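Local coordinates for protein Non-reducing end alpha-L-arabinofuranosidase BoGH43B (Bacteroides ovatus, PDB 5JOZ) that removes terminal non-reducing alpha-L-arabinofuranoside residues from the branches of xyloglucan by hydrolysis, as part of xyloglucan breakdown, at residues A[397-402]-A[462-467]; A[389-394]-A[438-443]; A[59-64]-A[114-119]; A[73-78]-A[91-96]; A[382-387]-A[488-493]. One frame throughout, in Å; residues are numbered along the deposited sequence.

Contact 1. Residues A[397-402]-A[462-467]; sequences NHYDLL and TASTRD
The ring of Y399 makes most of this contact, reaching from strand 397-406 to the far end of strand 456-464. The methyl group of A463 lies over one face of that ring, its CB 3.6 Å from the ring centroid and 15° off the normal, a CH-pi contact. It is displaced toward the phenolic end, so that CB of A463 comes to 3.5 Å from CZ of Y399. At the tip, OH of Y399 donates a 2.7 Å hydrogen bond to O of S464; this oxygen sits at the ring edge, and the hydroxyl meets it in the carbonyl plane. CB of D467 also packs against the hydroxyl, 3.3 Å from OH of Y399. A phenylalanine here would keep the ring under A463 but lose the hydroxyl, and would probably leave the turn after S464 less firmly held.

That turn has its own support. OG of S464, placed between backbone N and carbonyl carbon (chi1 69°), accepts from N of D467 at 3.1 Å, an ST motif that brings D467 round to the phenol. Y447 and F449 of strand 446-453 and V391 of strand 389-392 also pack on the Y399 side chain. From the opposite face of its strand, ND1 of H398 donates to OD1 of D400 at 2.8 Å, and D400 has a second partner in R415. A tyrosine of one sheet thus spans the interior to the backbone of the other, as befits the two-sheet beta sandwich of a concanavalin A-like domain.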
# COMPACT_ATOMS: atom_id res chain seq x y z
N ASN A 397 -5.77 15.99 -5.31
CA ASN A 397 -5.68 16.41 -3.91
C ASN A 397 -4.26 16.21 -3.38
O ASN A 397 -3.81 15.09 -3.15
CB ASN A 397 -6.70 15.64 -3.07
CG ASN A 397 -8.14 16.08 -3.36
OD1 ASN A 397 -8.66 17.02 -2.76
ND2 ASN A 397 -8.79 15.37 -4.28
N HIS A 398 -3.56 17.32 -3.19
CA HIS A 398 -2.15 17.30 -2.82
C HIS A 398 -1.67 18.67 -2.42
O HIS A 398 -2.12 19.68 -2.98
CB HIS A 398 -1.29 16.81 -4.01
CG HIS A 398 -1.49 17.61 -5.27
ND1 HIS A 398 -0.70 18.69 -5.59
CD2 HIS A 398 -2.38 17.47 -6.28
CE1 HIS A 398 -1.09 19.19 -6.75
NE2 HIS A 398 -2.10 18.47 -7.19
N TYR A 399 -0.75 18.71 -1.46
CA TYR A 399 -0.14 19.97 -0.99
C TYR A 399 1.29 20.03 -1.49
O TYR A 399 2.05 19.11 -1.26
CB TYR A 399 -0.13 20.03 0.53
CG TYR A 399 -1.49 19.85 1.19
CD1 TYR A 399 -2.62 20.54 0.73
CD2 TYR A 399 -1.64 19.01 2.30
CE1 TYR A 399 -3.85 20.39 1.34
CE2 TYR A 399 -2.87 18.85 2.92
CZ TYR A 399 -3.97 19.55 2.44
OH TYR A 399 -5.19 19.41 3.06
N ASP A 400 1.65 21.13 -2.16
CA ASP A 400 2.93 21.25 -2.85
C ASP A 400 3.84 22.28 -2.19
O ASP A 400 3.56 23.48 -2.24
CB ASP A 400 2.68 21.67 -4.30
CG ASP A 400 1.94 20.63 -5.11
OD1 ASP A 400 1.79 19.47 -4.66
OD2 ASP A 400 1.50 20.98 -6.23
N LEU A 401 4.94 21.82 -1.60
CA LEU A 401 5.93 22.73 -1.03
C LEU A 401 7.08 22.85 -2.03
O LEU A 401 8.02 22.05 -2.01
CB LEU A 401 6.40 22.24 0.33
CG LEU A 401 7.54 23.03 0.99
CD1 LEU A 401 7.15 24.48 1.18
CD2 LEU A 401 7.94 22.38 2.30
N LEU A 402 7.00 23.86 -2.91
CA LEU A 402 7.88 23.96 -4.08
C LEU A 402 8.71 25.23 -4.15
O LEU A 402 8.31 26.27 -3.63
CB LEU A 402 7.05 23.87 -5.36
CG LEU A 402 6.07 22.70 -5.45
CD1 LEU A 402 5.23 22.79 -6.72
CD2 LEU A 402 6.79 21.36 -5.38
N THR A 462 0.18 26.07 6.85
CA THR A 462 -0.35 24.82 7.38
C THR A 462 -1.47 24.31 6.50
O THR A 462 -2.04 25.07 5.71
CB THR A 462 -0.97 25.00 8.79
OG1 THR A 462 -1.94 26.04 8.75
CG2 THR A 462 0.10 25.32 9.81
N ALA A 463 -1.79 23.03 6.66
CA ALA A 463 -2.94 22.43 5.98
C ALA A 463 -3.50 21.26 6.80
O ALA A 463 -2.79 20.67 7.61
CB ALA A 463 -2.55 21.98 4.58
N SER A 464 -4.77 20.95 6.58
CA SER A 464 -5.44 19.87 7.32
C SER A 464 -5.15 18.49 6.72
O SER A 464 -5.13 18.31 5.50
CB SER A 464 -6.96 20.10 7.36
OG SER A 464 -7.53 19.93 6.07
N THR A 465 -4.96 17.51 7.59
CA THR A 465 -4.92 16.10 7.20
C THR A 465 -6.31 15.63 6.75
O THR A 465 -6.44 14.75 5.89
CB THR A 465 -4.43 15.21 8.34
OG1 THR A 465 -5.27 15.39 9.49
CG2 THR A 465 -2.99 15.53 8.71
N ARG A 466 -7.34 16.23 7.34
CA ARG A 466 -8.75 15.98 6.98
C ARG A 466 -9.06 16.18 5.50
O ARG A 466 -9.78 15.38 4.90
CB ARG A 466 -9.63 16.90 7.83
CG ARG A 466 -11.13 16.65 7.75
CD ARG A 466 -11.87 17.82 8.38
NE ARG A 466 -11.63 19.04 7.62
CZ ARG A 466 -12.09 20.25 7.94
NH1 ARG A 466 -12.86 20.42 9.02
NH2 ARG A 466 -11.79 21.28 7.17
N ASP A 467 -8.54 17.26 4.91
CA ASP A 467 -8.84 17.56 3.49
C ASP A 467 -8.17 16.59 2.50
O ASP A 467 -8.51 16.59 1.31
CB ASP A 467 -8.49 19.01 3.14
CG ASP A 467 -9.52 20.01 3.63
OD1 ASP A 467 -10.73 19.72 3.61
OD2 ASP A 467 -9.09 21.12 4.02

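Contact 2. Residues A[389-394]-A[438-443]; sequences LVVRAD and LSITAT
L389 and I440 bring their side chains together between strands 389-392 and 438-442, which run in roughly the same direction, 29° apart, with axes 8.4 Å from each other at closest approach. Both side chains have the first branch anti to the carbonyl carbon and are extended beyond it. Because they start from facing strands, they slide past each other in opposite directions, and the tip of one lies beside the stem of the other: CD1 of I440 is 3.6 Å from CB of L389. The same methyl serves V391, whose CG1 is anti to the backbone N (chi1 -179°); this leaves CG2 beside that nitrogen, where it lies 4.1 Å from CD1 of I440, the two side chains crossing obliquely.

L389 continues past I440 with an almost fully extended chi2 of -178°. Its CD1 comes to rest 3.7 Å from the carbonyl O of L438 and 4.1 Å from CB of L438. The L438 side chain has the same extended shape and lies over the backbone of L389, with L401 of strand 397-406 also against it. A374 covers more of L389, and Y399 and Y447 more of V391. After V391 the strand reaches a classic beta bulge, A393 and D394 both facing N397.

No hydrogen bond joins the two segments. The strands belong to different sheets of the sandwich and are held here by buried aliphatic side chains alone, so the cohesion rests on shape and on exclusion of water.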
# COMPACT_ATOMS: atom_id res chain seq x y z
N LEU A 389 8.84 19.29 -2.36
CA LEU A 389 8.15 18.19 -1.70
C LEU A 389 6.65 18.29 -1.87
O LEU A 389 6.10 19.38 -1.95
CB LEU A 389 8.48 18.15 -0.21
CG LEU A 389 9.96 18.06 0.14
CD1 LEU A 389 10.13 17.99 1.65
CD2 LEU A 389 10.65 16.90 -0.55
N VAL A 390 6.00 17.13 -1.93
CA VAL A 390 4.55 17.06 -2.11
C VAL A 390 3.93 16.06 -1.12
O VAL A 390 4.48 14.98 -0.90
CB VAL A 390 4.18 16.67 -3.56
CG1 VAL A 390 2.67 16.46 -3.72
CG2 VAL A 390 4.67 17.76 -4.51
N VAL A 391 2.81 16.47 -0.53
CA VAL A 391 1.92 15.60 0.21
C VAL A 391 0.85 15.24 -0.80
O VAL A 391 0.05 16.09 -1.20
CB VAL A 391 1.30 16.32 1.43
CG1 VAL A 391 0.40 15.39 2.22
CG2 VAL A 391 2.40 16.87 2.34
N ARG A 392 0.86 13.99 -1.25
CA ARG A 392 -0.08 13.52 -2.26
C ARG A 392 -1.10 12.62 -1.62
O ARG A 392 -0.73 11.72 -0.88
CB ARG A 392 0.65 12.72 -3.35
CG ARG A 392 -0.25 11.85 -4.24
CD ARG A 392 0.64 11.15 -5.26
NE ARG A 392 -0.08 10.24 -6.14
CZ ARG A 392 -0.78 10.62 -7.21
NH1 ARG A 392 -0.86 11.90 -7.59
NH2 ARG A 392 -1.40 9.68 -7.93
N ALA A 393 -2.37 12.88 -1.92
CA ALA A 393 -3.45 11.91 -1.70
C ALA A 393 -3.81 11.25 -3.04
O ALA A 393 -3.83 10.03 -3.15
CB ALA A 393 -4.65 12.60 -1.09
N ASP A 394 -4.07 12.07 -4.05
CA ASP A 394 -4.29 11.58 -5.42
C ASP A 394 -3.97 12.72 -6.41
O ASP A 394 -3.41 13.74 -6.01
CB ASP A 394 -5.71 10.99 -5.57
CG ASP A 394 -6.83 12.00 -5.28
OD1 ASP A 394 -6.71 13.16 -5.69
OD2 ASP A 394 -7.84 11.63 -4.64
N LEU A 438 13.74 22.11 2.58
CA LEU A 438 12.29 22.12 2.61
C LEU A 438 11.86 21.10 3.62
O LEU A 438 12.41 20.01 3.67
CB LEU A 438 11.72 21.74 1.25
CG LEU A 438 12.00 22.69 0.09
CD1 LEU A 438 11.36 22.12 -1.15
CD2 LEU A 438 11.49 24.10 0.35
N SER A 439 10.84 21.44 4.40
CA SER A 439 10.49 20.67 5.58
C SER A 439 8.96 20.57 5.72
O SER A 439 8.25 21.55 5.52
CB SER A 439 11.15 21.31 6.79
OG SER A 439 11.44 20.36 7.79
N ILE A 440 8.47 19.37 6.01
CA ILE A 440 7.06 19.12 6.29
C ILE A 440 6.99 18.37 7.60
O ILE A 440 7.61 17.32 7.73
CB ILE A 440 6.38 18.25 5.22
CG1 ILE A 440 6.48 18.93 3.84
CG2 ILE A 440 4.92 17.98 5.59
CD1 ILE A 440 6.32 17.96 2.70
N THR A 441 6.24 18.91 8.55
CA THR A 441 6.03 18.27 9.83
C THR A 441 4.55 17.96 9.95
O THR A 441 3.71 18.67 9.38
CB THR A 441 6.52 19.14 11.01
OG1 THR A 441 5.63 20.24 11.21
CG2 THR A 441 7.93 19.65 10.76
N ALA A 442 4.23 16.90 10.68
CA ALA A 442 2.87 16.39 10.72
C ALA A 442 2.41 16.04 12.12
O ALA A 442 3.19 15.56 12.94
CB ALA A 442 2.75 15.17 9.82
N THR A 443 1.15 16.34 12.38
CA THR A 443 0.40 15.79 13.52
C THR A 443 -0.82 15.10 12.92
O THR A 443 -1.04 15.18 11.71
CB THR A 443 -0.11 16.90 14.46
OG1 THR A 443 -1.11 17.67 13.78
CG2 THR A 443 1.03 17.81 14.90

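Contact 3. Residues A[59-64]-A[114-119]; sequences RPENNP and WSDPVW
The guanidinium of R59 and the amide of N62 form the close-fitting side of this contact, both directed at the backbone of W114 and S115. R59 grips one carbonyl end-on: NH1 lies 2.8 Å and NH2 3.0 Å from O of W114, which stays close to the guanidinium plane. Beside it, ND2 of N62 donates to O of S115 at 3.1 Å along a nearly straight line of 177°, coming from above the plane of that carbonyl. OD1 of the same amide accepts from N of R59 at 3.2 Å, which fixes the amide's rotation, and ND2 of N62 also lies against one guanidinium face.

These bonds tie the loop after strand 51-55 to the turn leading into strand 118-119, the outermost strand of the sheet that starts at 74-83. In the five-bladed beta-propeller of family 43 enzymes this joins the end of one blade to the outer edge of the next.

Toward solvent the contact is charged and more exposed. NH2 of R59 makes a 2.8 Å salt bridge with OD1 of D116, whereas the bond from NE of R59 to OE2 of E61 is looser and weak, at 3.4 Å. The arginine thus stands between two exposed carboxylates, and its charge probably offsets the repulsion between OE2 of E61 and OD1 of D116, 3.6 Å apart. Loose too is the touch farther along, where P64 and W119 meet only tip to tip, CG of P64 lying 4.2 Å from CH2 of W119, while P117 covers part of one indole face.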
# COMPACT_ATOMS: atom_id res chain seq x y z
N ARG A 59 9.05 -4.36 -12.49
CA ARG A 59 9.37 -4.00 -13.88
C ARG A 59 8.11 -3.53 -14.61
O ARG A 59 7.01 -3.91 -14.24
CB ARG A 59 10.00 -5.21 -14.60
CG ARG A 59 11.34 -5.65 -14.00
CD ARG A 59 12.05 -6.72 -14.82
NE ARG A 59 11.18 -7.83 -15.24
CZ ARG A 59 10.78 -8.84 -14.46
NH1 ARG A 59 11.13 -8.92 -13.18
NH2 ARG A 59 9.99 -9.79 -14.98
N PRO A 60 8.27 -2.70 -15.65
CA PRO A 60 7.08 -2.24 -16.40
C PRO A 60 6.28 -3.35 -17.14
O PRO A 60 5.08 -3.18 -17.36
CB PRO A 60 7.66 -1.22 -17.40
CG PRO A 60 9.13 -1.50 -17.48
CD PRO A 60 9.53 -2.12 -16.18
N GLU A 61 6.92 -4.44 -17.53
CA GLU A 61 6.19 -5.52 -18.23
C GLU A 61 5.27 -6.33 -17.31
O GLU A 61 4.26 -6.84 -17.77
CB GLU A 61 7.12 -6.42 -19.06
CG GLU A 61 8.21 -7.16 -18.29
CD GLU A 61 9.61 -6.57 -18.46
OE1 GLU A 61 9.75 -5.32 -18.46
OE2 GLU A 61 10.56 -7.38 -18.57
N ASN A 62 5.60 -6.43 -16.02
CA ASN A 62 4.69 -7.04 -15.02
C ASN A 62 3.86 -6.06 -14.17
O ASN A 62 3.06 -6.51 -13.35
CB ASN A 62 5.39 -8.12 -14.15
CG ASN A 62 6.53 -7.59 -13.30
OD1 ASN A 62 6.64 -6.40 -13.02
ND2 ASN A 62 7.41 -8.50 -12.87
N ASN A 63 4.02 -4.74 -14.36
CA ASN A 63 3.06 -3.76 -13.82
C ASN A 63 2.77 -2.68 -14.88
O ASN A 63 3.26 -1.55 -14.78
CB ASN A 63 3.56 -3.13 -12.49
CG ASN A 63 2.42 -2.59 -11.58
OD1 ASN A 63 1.24 -2.67 -11.91
ND2 ASN A 63 2.80 -2.05 -10.43
N PRO A 64 1.96 -3.03 -15.90
CA PRO A 64 1.49 -2.01 -16.86
C PRO A 64 0.48 -1.07 -16.21
O PRO A 64 -0.61 -1.52 -15.84
CB PRO A 64 0.84 -2.84 -17.98
CG PRO A 64 0.51 -4.15 -17.36
CD PRO A 64 1.52 -4.39 -16.27
N TRP A 114 11.12 -11.62 -10.01
CA TRP A 114 9.84 -12.26 -10.32
C TRP A 114 9.67 -12.35 -11.83
O TRP A 114 10.21 -11.54 -12.57
CB TRP A 114 8.68 -11.48 -9.71
CG TRP A 114 8.65 -11.53 -8.20
CD1 TRP A 114 9.40 -10.79 -7.34
CD2 TRP A 114 7.83 -12.37 -7.39
NE1 TRP A 114 9.10 -11.11 -6.04
CE2 TRP A 114 8.14 -12.08 -6.04
CE3 TRP A 114 6.87 -13.35 -7.66
CZ2 TRP A 114 7.52 -12.73 -4.97
CZ3 TRP A 114 6.25 -14.00 -6.60
CH2 TRP A 114 6.57 -13.68 -5.26
N SER A 115 8.88 -13.32 -12.27
CA SER A 115 8.56 -13.51 -13.69
C SER A 115 7.67 -12.40 -14.27
O SER A 115 7.11 -11.55 -13.54
CB SER A 115 7.85 -14.85 -13.89
OG SER A 115 6.51 -14.81 -13.38
N ASP A 116 7.52 -12.45 -15.60
CA ASP A 116 6.51 -11.67 -16.32
C ASP A 116 5.14 -12.25 -15.97
O ASP A 116 5.07 -13.35 -15.43
CB ASP A 116 6.78 -11.71 -17.83
CG ASP A 116 8.06 -10.96 -18.24
OD1 ASP A 116 8.63 -10.20 -17.42
OD2 ASP A 116 8.49 -11.13 -19.39
N PRO A 117 4.05 -11.51 -16.24
CA PRO A 117 2.75 -12.02 -15.80
C PRO A 117 2.24 -13.20 -16.64
O PRO A 117 2.46 -13.26 -17.85
CB PRO A 117 1.80 -10.83 -15.95
CG PRO A 117 2.52 -9.80 -16.74
CD PRO A 117 3.93 -10.24 -16.98
N VAL A 118 1.60 -14.13 -15.95
CA VAL A 118 0.81 -15.17 -16.57
C VAL A 118 -0.64 -14.69 -16.44
O VAL A 118 -1.23 -14.74 -15.35
CB VAL A 118 1.03 -16.52 -15.87
CG1 VAL A 118 0.13 -17.60 -16.47
CG2 VAL A 118 2.51 -16.92 -15.97
N TRP A 119 -1.18 -14.20 -17.55
CA TRP A 119 -2.55 -13.70 -17.59
C TRP A 119 -3.50 -14.90 -17.69
O TRP A 119 -3.40 -15.72 -18.61
CB TRP A 119 -2.76 -12.77 -18.78
CG TRP A 119 -1.82 -11.62 -18.85
CD1 TRP A 119 -0.71 -11.51 -19.64
CD2 TRP A 119 -1.91 -10.39 -18.12
NE1 TRP A 119 -0.10 -10.30 -19.45
CE2 TRP A 119 -0.81 -9.59 -18.51
CE3 TRP A 119 -2.80 -9.89 -17.16
CZ2 TRP A 119 -0.58 -8.32 -17.99
CZ3 TRP A 119 -2.57 -8.62 -16.63
CH2 TRP A 119 -1.47 -7.84 -17.06

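Contact 4. Residues A[73-78]-A[91-96]; sequences GGQYAP and GTNYGG
G91 packs backbone to backbone on the first segment, its CA 4.2 Å from CA of P78 and close to the carbonyl of A77. T92 follows with the first backbone bond: its O accepts from N of Y76 at 3.0 Å, the donor arriving nearly along the C=O axis. The hydroxyl of T92 turns elsewhere, to O of Y124. N93 faces Q75 in an antiparallel non-hydrogen-bonded pair, with their side chains on one face of the sheet; CG of N93 is anti to its backbone N, and its ND2 donates to O of P64.

Y94 carries the most. With G74 it forms a hydrogen-bonded pair: N of G74 gives to O of Y94 at 2.7 Å, and N of Y94 gives to O of G74 at 3.0 Å. On the sheet face opposite N93, the Y94 ring presents its edge to the face of Y76, a T-shaped stack with centroids 4.9 Å apart and planes at 67°. CD2 of Y94 is the atom over that face, 3.6 Å from CD1 of Y76. The hydroxyls have separate partners, Y94 in O of W123 and Y76 in O of T72. At G95 the chain leaves the strand with a phi of 104°, a turn that calls for glycine, and N of G96 bonds weakly back to OD1 of N93.

F33 adds another edge-to-face ring to Y76. Strand 86-94 lies between 74-83 and 102-107 in a four-stranded propeller blade. Where the neighbouring strand 74-83 is interrupted, the side chain of A77 lies about 3 Å from that of D126 and about 4 Å from that of D16, the inferred pKa modulator and proton acceptor.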
# COMPACT_ATOMS: atom_id res chain seq x y z
N GLY A 73 -7.35 2.81 -9.86
CA GLY A 73 -6.73 2.00 -10.91
C GLY A 73 -5.48 1.29 -10.40
O GLY A 73 -5.01 1.54 -9.28
N GLY A 74 -4.96 0.40 -11.24
CA GLY A 74 -3.75 -0.36 -10.96
C GLY A 74 -3.95 -1.63 -10.15
O GLY A 74 -4.93 -2.35 -10.32
N GLN A 75 -2.99 -1.92 -9.26
CA GLN A 75 -2.97 -3.19 -8.52
C GLN A 75 -3.91 -3.23 -7.31
O GLN A 75 -3.77 -2.43 -6.38
CB GLN A 75 -1.54 -3.51 -8.09
CG GLN A 75 -0.58 -3.70 -9.25
CD GLN A 75 -1.00 -4.81 -10.21
OE1 GLN A 75 -1.75 -5.70 -9.84
NE2 GLN A 75 -0.51 -4.76 -11.44
N TYR A 76 -4.85 -4.18 -7.34
CA TYR A 76 -5.85 -4.41 -6.29
C TYR A 76 -5.33 -5.57 -5.43
O TYR A 76 -4.16 -5.92 -5.51
CB TYR A 76 -7.22 -4.72 -6.91
CG TYR A 76 -8.07 -3.52 -7.21
CD1 TYR A 76 -7.57 -2.50 -8.02
CD2 TYR A 76 -9.37 -3.41 -6.71
CE1 TYR A 76 -8.34 -1.38 -8.32
CE2 TYR A 76 -10.16 -2.29 -7.01
CZ TYR A 76 -9.63 -1.28 -7.82
OH TYR A 76 -10.35 -0.15 -8.14
N ALA A 77 -6.17 -6.13 -4.56
CA ALA A 77 -5.74 -7.16 -3.60
C ALA A 77 -4.96 -8.31 -4.22
O ALA A 77 -5.47 -8.98 -5.11
CB ALA A 77 -6.93 -7.72 -2.85
N PRO A 78 -3.71 -8.53 -3.78
CA PRO A 78 -2.92 -9.67 -4.18
C PRO A 78 -3.08 -10.82 -3.20
O PRO A 78 -3.37 -10.60 -2.02
CB PRO A 78 -1.51 -9.14 -4.09
CG PRO A 78 -1.56 -8.29 -2.86
CD PRO A 78 -2.95 -7.70 -2.82
N GLY A 91 -2.94 -11.35 -8.56
CA GLY A 91 -3.71 -10.14 -8.28
C GLY A 91 -4.48 -9.70 -9.50
O GLY A 91 -4.56 -10.43 -10.49
N THR A 92 -5.06 -8.51 -9.43
CA THR A 92 -5.75 -7.91 -10.58
C THR A 92 -5.22 -6.49 -10.87
O THR A 92 -5.05 -5.70 -9.95
CB THR A 92 -7.25 -7.81 -10.32
OG1 THR A 92 -7.68 -8.94 -9.55
CG2 THR A 92 -8.03 -7.77 -11.63
N ASN A 93 -4.99 -6.19 -12.14
CA ASN A 93 -4.62 -4.85 -12.62
C ASN A 93 -5.82 -4.25 -13.37
O ASN A 93 -6.25 -4.81 -14.38
CB ASN A 93 -3.39 -4.98 -13.52
CG ASN A 93 -2.91 -3.65 -14.10
OD1 ASN A 93 -3.68 -2.84 -14.62
ND2 ASN A 93 -1.60 -3.44 -14.04
N TYR A 94 -6.37 -3.14 -12.88
CA TYR A 94 -7.46 -2.44 -13.56
C TYR A 94 -6.98 -1.11 -14.11
O TYR A 94 -6.54 -0.25 -13.34
CB TYR A 94 -8.63 -2.16 -12.61
CG TYR A 94 -9.40 -3.39 -12.15
CD1 TYR A 94 -10.41 -3.95 -12.94
CD2 TYR A 94 -9.15 -3.97 -10.91
CE1 TYR A 94 -11.12 -5.06 -12.51
CE2 TYR A 94 -9.85 -5.08 -10.47
CZ TYR A 94 -10.84 -5.63 -11.27
OH TYR A 94 -11.53 -6.73 -10.83
N GLY A 95 -7.08 -0.94 -15.43
CA GLY A 95 -6.97 0.38 -16.06
C GLY A 95 -5.67 0.70 -16.76
O GLY A 95 -5.61 1.66 -17.53
N GLY A 96 -4.62 -0.08 -16.50
CA GLY A 96 -3.34 0.12 -17.17
C GLY A 96 -3.35 -0.39 -18.61
O GLY A 96 -3.90 -1.47 -18.90

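Contact 5. Residues A[382-387]-A[488-493]; sequences VENEEA and NGQANT
E385, N488 and N384 have the most surface buried where the turn 382-385 meets the loop 488-493. The E385 side chain extends alongside N492 in the opposite direction and ends at T493, whose backbone N donates to OE2 of E385 at 2.7 Å from above the carboxylate plane. A water links OE1 of E385 to OG1 of T493.

N488 works from the other end of the loop. Its ND2 uses both hydrogens, giving bonds of 3.2 Å to O of N384 and 3.0 Å to OE2 of E386, the latter met almost squarely from above the carboxylate; OD1 bonds to N351 and, through a second water, to OE2 of E386. An alanine here would remove this amide and would probably loosen the loop from the turn. N384 lays its own ND2 against CG of Q490, 3.5 Å away, while bonding to O of G487. Between these points, ND2 of N492 donates to O of E386 at 3.3 Å.

The loop joins strands 480-486 and 496-505, which belong to different sheets of the sandwich. Strand 386-387 pairs with 480-486, and R415 of strand 409-418 forms a salt bridge with E386.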
# COMPACT_ATOMS: atom_id res chain seq x y z
N VAL A 382 11.96 30.10 -15.21
CA VAL A 382 10.68 30.74 -15.61
C VAL A 382 9.51 30.24 -14.73
O VAL A 382 9.62 29.18 -14.10
CB VAL A 382 10.44 30.57 -17.13
CG1 VAL A 382 10.17 29.11 -17.50
CG2 VAL A 382 9.35 31.51 -17.65
N GLU A 383 8.41 30.99 -14.68
CA GLU A 383 7.36 30.79 -13.66
C GLU A 383 6.72 29.38 -13.60
O GLU A 383 6.35 28.93 -12.52
CB GLU A 383 6.27 31.89 -13.74
CG GLU A 383 6.84 33.32 -13.60
CD GLU A 383 5.88 34.36 -13.01
OE1 GLU A 383 4.65 34.11 -12.90
OE2 GLU A 383 6.37 35.46 -12.64
N ASN A 384 6.65 28.68 -14.74
CA ASN A 384 6.09 27.31 -14.81
C ASN A 384 6.94 26.19 -14.16
O ASN A 384 6.47 25.05 -14.05
CB ASN A 384 5.72 26.91 -16.27
CG ASN A 384 6.90 27.01 -17.26
OD1 ASN A 384 7.26 28.10 -17.71
ND2 ASN A 384 7.46 25.87 -17.65
N GLU A 385 8.16 26.51 -13.74
CA GLU A 385 9.14 25.52 -13.30
C GLU A 385 9.15 25.45 -11.79
O GLU A 385 9.20 26.49 -11.09
CB GLU A 385 10.53 25.89 -13.80
CG GLU A 385 10.64 25.88 -15.32
CD GLU A 385 12.05 26.08 -15.81
OE1 GLU A 385 12.83 26.79 -15.14
OE2 GLU A 385 12.38 25.54 -16.89
N GLU A 386 9.11 24.23 -11.28
CA GLU A 386 9.00 24.01 -9.85
C GLU A 386 9.54 22.65 -9.44
O GLU A 386 9.59 21.71 -10.23
CB GLU A 386 7.54 24.20 -9.40
CG GLU A 386 6.55 23.29 -10.12
CD GLU A 386 5.09 23.70 -9.96
OE1 GLU A 386 4.79 24.91 -9.79
OE2 GLU A 386 4.24 22.79 -10.05
N ALA A 387 9.99 22.59 -8.19
CA ALA A 387 10.47 21.36 -7.60
C ALA A 387 10.51 21.51 -6.09
O ALA A 387 10.72 22.61 -5.56
CB ALA A 387 11.86 21.01 -8.12
N ASN A 488 5.25 21.84 -15.98
CA ASN A 488 3.85 22.18 -16.29
C ASN A 488 3.60 22.63 -17.74
O ASN A 488 3.30 23.80 -18.01
CB ASN A 488 3.34 23.24 -15.29
CG ASN A 488 3.27 22.71 -13.87
OD1 ASN A 488 2.45 21.86 -13.56
ND2 ASN A 488 4.13 23.22 -13.00
N GLY A 489 3.75 21.68 -18.67
CA GLY A 489 3.67 21.94 -20.11
C GLY A 489 5.02 21.95 -20.80
O GLY A 489 5.12 21.58 -21.98
N GLN A 490 6.06 22.36 -20.07
CA GLN A 490 7.46 22.34 -20.54
C GLN A 490 8.29 21.46 -19.62
O GLN A 490 7.92 21.23 -18.49
CB GLN A 490 8.07 23.74 -20.50
CG GLN A 490 7.19 24.88 -21.00
CD GLN A 490 6.75 24.70 -22.43
OE1 GLN A 490 7.42 24.04 -23.23
NE2 GLN A 490 5.62 25.30 -22.77
N ALA A 491 9.44 21.01 -20.10
CA ALA A 491 10.46 20.44 -19.22
C ALA A 491 11.10 21.54 -18.38
O ALA A 491 11.13 22.70 -18.81
CB ALA A 491 11.54 19.73 -20.04
N ASN A 492 11.58 21.19 -17.19
CA ASN A 492 12.40 22.11 -16.38
C ASN A 492 13.73 22.29 -17.11
O ASN A 492 14.29 21.33 -17.63
CB ASN A 492 12.65 21.59 -14.94
CG ASN A 492 11.51 21.91 -13.98
OD1 ASN A 492 10.59 22.65 -14.29
ND2 ASN A 492 11.59 21.35 -12.77
N THR A 493 14.23 23.52 -17.13
CA THR A 493 15.52 23.84 -17.76
C THR A 493 16.64 23.13 -17.00
O THR A 493 17.49 22.48 -17.61
CB THR A 493 15.79 25.36 -17.76
OG1 THR A 493 15.63 25.87 -16.43
CG2 THR A 493 14.82 26.09 -18.70
O HOH W 1 14.84 24.99 -14.01
O HOH W 2 2.87 20.55 -11.05

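Contacts 3 and 4 belong to the catalytic propeller, contacts 1, 2 and 5 to the C-terminal concanavalin A-like sandwich. Along the chain contact 4 is nested inside contact 3; their centres are about 12 Å apart, and they touch where O of P64 accepts from ND2 of N93. In the sandwich, contacts 1 and 2 cross in sequence, centres about 7 Å apart, with 389-392 and 397-406 hydrogen-bonded neighbours in one sheet; both join that sheet to the other. Contact 5 encloses both in sequence, its centre about 21 Å from those of both, touching contact 1 where L402 packs on E386. Contacts 2 and 4 approach to about 9 Å between nearest atoms, and R392 bridges to E34, directly linking the two domains.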